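KP6 killer toxin subunit alpha (Ustilago maydis virus P6, PDB 4GVB) forms one half of a virally encoded antifungal heterodimer, recognizing cellular receptors before the beta subunit joins to bring about death of sensitive fungal cells. Local coordinates at residues Tyr43-Ala46 against Arg47-His50. Sequence-based numbering, arbitrary orientation.
Sequences YYDA and RAGH
Two successive backbone amides converge on Asp45 O: His50 N at 3.2 Å, tilted 25° from the carbonyl plane, and Gly49 N, whose bond is weak and strongly bent. With Gly49 and His50 both facing Asp45, and Gly49 in a left-handed conformation (phi 59°), this is a G1 beta bulge closing the four-residue loop Ala46-Gly49. Asp45 N returns a bond to His50 O at 3.0 Å, completing the antiparallel hydrogen-bonded pair that starts the hairpin between strands 43-45 and 50-53; Tyr43 and Leu52 carry the pairing onward. The Asp45 side chain grips the turn as well. Its CG stands anti to the backbone N (chi1 -177°), which swings OD1 forward over the bend, where Asp45 OD1 accepts Ala48 N at 3.0 Å in a fairly straight bond, met from above the carboxylate plane. Arg47 CB lies 3.3 Å from Asp45 OD1. On another side of the hairpin the Tyr44 ring lies obliquely over the Gly49-His50 backbone, with Tyr44 CD1 3.2 Å from His50 O and Tyr44 OH 3.4 Å from Gly49 CA, while helix 28-33 packs against it through Arg28, Thr31 and Ala32. His50 shares a face of the sheet with Asp45 but turns its imidazole to Glu15 and Glu26 and stacks on Trp17, and Arg28 binds Arg47 O. Asp45 thus holds Ala48 N and His50 N, and Gly49 N more weakly, through one backbone and one carboxylate oxygen, and the Ala48 N-H would be expected to stabilise the negative charge on that carboxylate.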
ATOM      1  N   TYR A  43       0.780  15.648   7.902  1.00 16.74           N
ATOM      2  CA  TYR A  43       1.976  16.075   7.199  1.00 15.63           C
ATOM      3  C   TYR A  43       2.751  14.832   6.791  1.00 19.80           C
ATOM      4  O   TYR A  43       3.108  14.016   7.650  1.00 20.23           O
ATOM      5  CB  TYR A  43       2.836  16.931   8.134  1.00 19.22           C
ATOM      6  CG  TYR A  43       4.119  17.418   7.519  1.00 19.96           C
ATOM      7  CD1 TYR A  43       4.145  18.582   6.758  1.00 22.25           C
ATOM      8  CD2 TYR A  43       5.303  16.720   7.696  1.00 21.85           C
ATOM      9  CE1 TYR A  43       5.318  19.031   6.193  1.00 26.16           C
ATOM     10  CE2 TYR A  43       6.478  17.158   7.126  1.00 23.34           C
ATOM     11  CZ  TYR A  43       6.479  18.312   6.379  1.00 23.22           C
ATOM     12  OH  TYR A  43       7.651  18.771   5.813  1.00 32.13           O
ATOM     13  N   TYR A  44       2.989  14.666   5.489  1.00 21.55           N
ATOM     14  CA  TYR A  44       3.782  13.527   5.026  1.00 18.98           C
ATOM     15  C   TYR A  44       5.264  13.872   4.853  1.00 22.09           C
ATOM     16  O   TYR A  44       5.652  14.543   3.900  1.00 23.74           O
ATOM     17  CB  TYR A  44       3.229  12.903   3.733  1.00 23.77           C
ATOM     18  CG  TYR A  44       4.056  11.710   3.290  1.00 23.61           C
ATOM     19  CD1 TYR A  44       4.246  10.627   4.135  1.00 24.93           C
ATOM     20  CD2 TYR A  44       4.664  11.674   2.037  1.00 28.57           C
ATOM     21  CE1 TYR A  44       5.032   9.538   3.760  1.00 23.26           C
ATOM     22  CE2 TYR A  44       5.449  10.587   1.649  1.00 27.91           C
ATOM     23  CZ  TYR A  44       5.627   9.521   2.516  1.00 29.43           C
ATOM     24  OH  TYR A  44       6.397   8.431   2.149  1.00 24.23           O
ATOM     25  N   ASP A  45       6.076  13.392   5.780  1.00 21.30           N
ATOM     26  CA  ASP A  45       7.530  13.535   5.695  1.00 25.28           C
ATOM     27  C   ASP A  45       8.055  12.543   4.663  1.00 26.51           C
ATOM     28  O   ASP A  45       8.356  11.406   5.006  1.00 28.01           O
ATOM     29  CB  ASP A  45       8.141  13.235   7.069  1.00 28.34           C
ATOM     30  CG  ASP A  45       9.656  13.437   7.101  1.00 37.32           C
ATOM     31  OD1 ASP A  45      10.316  13.225   6.063  1.00 34.70           O
ATOM     32  OD2 ASP A  45      10.186  13.803   8.172  1.00 35.17           O
ATOM     33  N   ALA A  46       8.160  12.969   3.404  1.00 24.19           N
ATOM     34  CA  ALA A  46       8.474  12.056   2.306  1.00 28.25           C
ATOM     35  C   ALA A  46       9.869  11.462   2.450  1.00 39.32           C
ATOM     36  O   ALA A  46      10.158  10.383   1.923  1.00 37.12           O
ATOM     37  CB  ALA A  46       8.328  12.755   0.958  1.00 34.01           C
ATOM     38  N   ARG A  47      10.725  12.176   3.173  1.00 37.41           N
ATOM     39  CA  ARG A  47      12.078  11.707   3.445  1.00 42.35           C
ATOM     40  C   ARG A  47      12.059  10.457   4.326  1.00 40.38           C
ATOM     41  O   ARG A  47      12.396   9.355   3.872  1.00 40.11           O
ATOM     42  CB  ARG A  47      12.909  12.815   4.102  1.00 42.24           C
ATOM     43  CG  ARG A  47      14.402  12.544   4.097  1.00 48.85           C
ATOM     44  CD  ARG A  47      14.926  12.295   2.674  1.00 48.52           C
ATOM     45  NE  ARG A  47      14.731  13.446   1.790  1.00 52.36           N
ATOM     46  CZ  ARG A  47      15.030  13.460   0.491  1.00 51.93           C
ATOM     47  NH1 ARG A  47      15.543  12.379  -0.091  1.00 51.37           N
ATOM     48  NH2 ARG A  47      14.813  14.557  -0.230  1.00 50.00           N
ATOM     49  N   ALA A  48      11.661  10.623   5.582  1.00 36.69           N
ATOM     50  CA  ALA A  48      11.629   9.498   6.502  1.00 35.67           C
ATOM     51  C   ALA A  48      10.496   8.542   6.152  1.00 33.82           C
ATOM     52  O   ALA A  48      10.410   7.451   6.706  1.00 30.64           O
ATOM     53  CB  ALA A  48      11.497   9.978   7.930  1.00 34.86           C
ATOM     54  N   GLY A  49       9.637   8.966   5.230  1.00 32.05           N
ATOM     55  CA  GLY A  49       8.452   8.214   4.866  1.00 31.11           C
ATOM     56  C   GLY A  49       7.503   7.971   6.031  1.00 28.62           C
ATOM     57  O   GLY A  49       6.962   6.876   6.148  1.00 24.99           O
ATOM     58  N   HIS A  50       7.308   8.985   6.881  1.00 25.18           N
ATOM     59  CA  HIS A  50       6.423   8.893   8.051  1.00 22.62           C
ATOM     60  C   HIS A  50       5.247   9.864   7.938  1.00 21.02           C
ATOM     61  O   HIS A  50       5.312  10.837   7.175  1.00 20.21           O
ATOM     62  CB  HIS A  50       7.188   9.180   9.349  1.00 23.32           C
ATOM     63  CG  HIS A  50       8.272   8.196   9.642  1.00 28.01           C
ATOM     64  ND1 HIS A  50       9.318   8.473  10.498  1.00 30.80           N
ATOM     65  CD2 HIS A  50       8.479   6.935   9.195  1.00 30.51           C
ATOM     66  CE1 HIS A  50      10.114   7.422  10.571  1.00 31.96           C
ATOM     67  NE2 HIS A  50       9.627   6.474   9.789  1.00 32.75           N
TER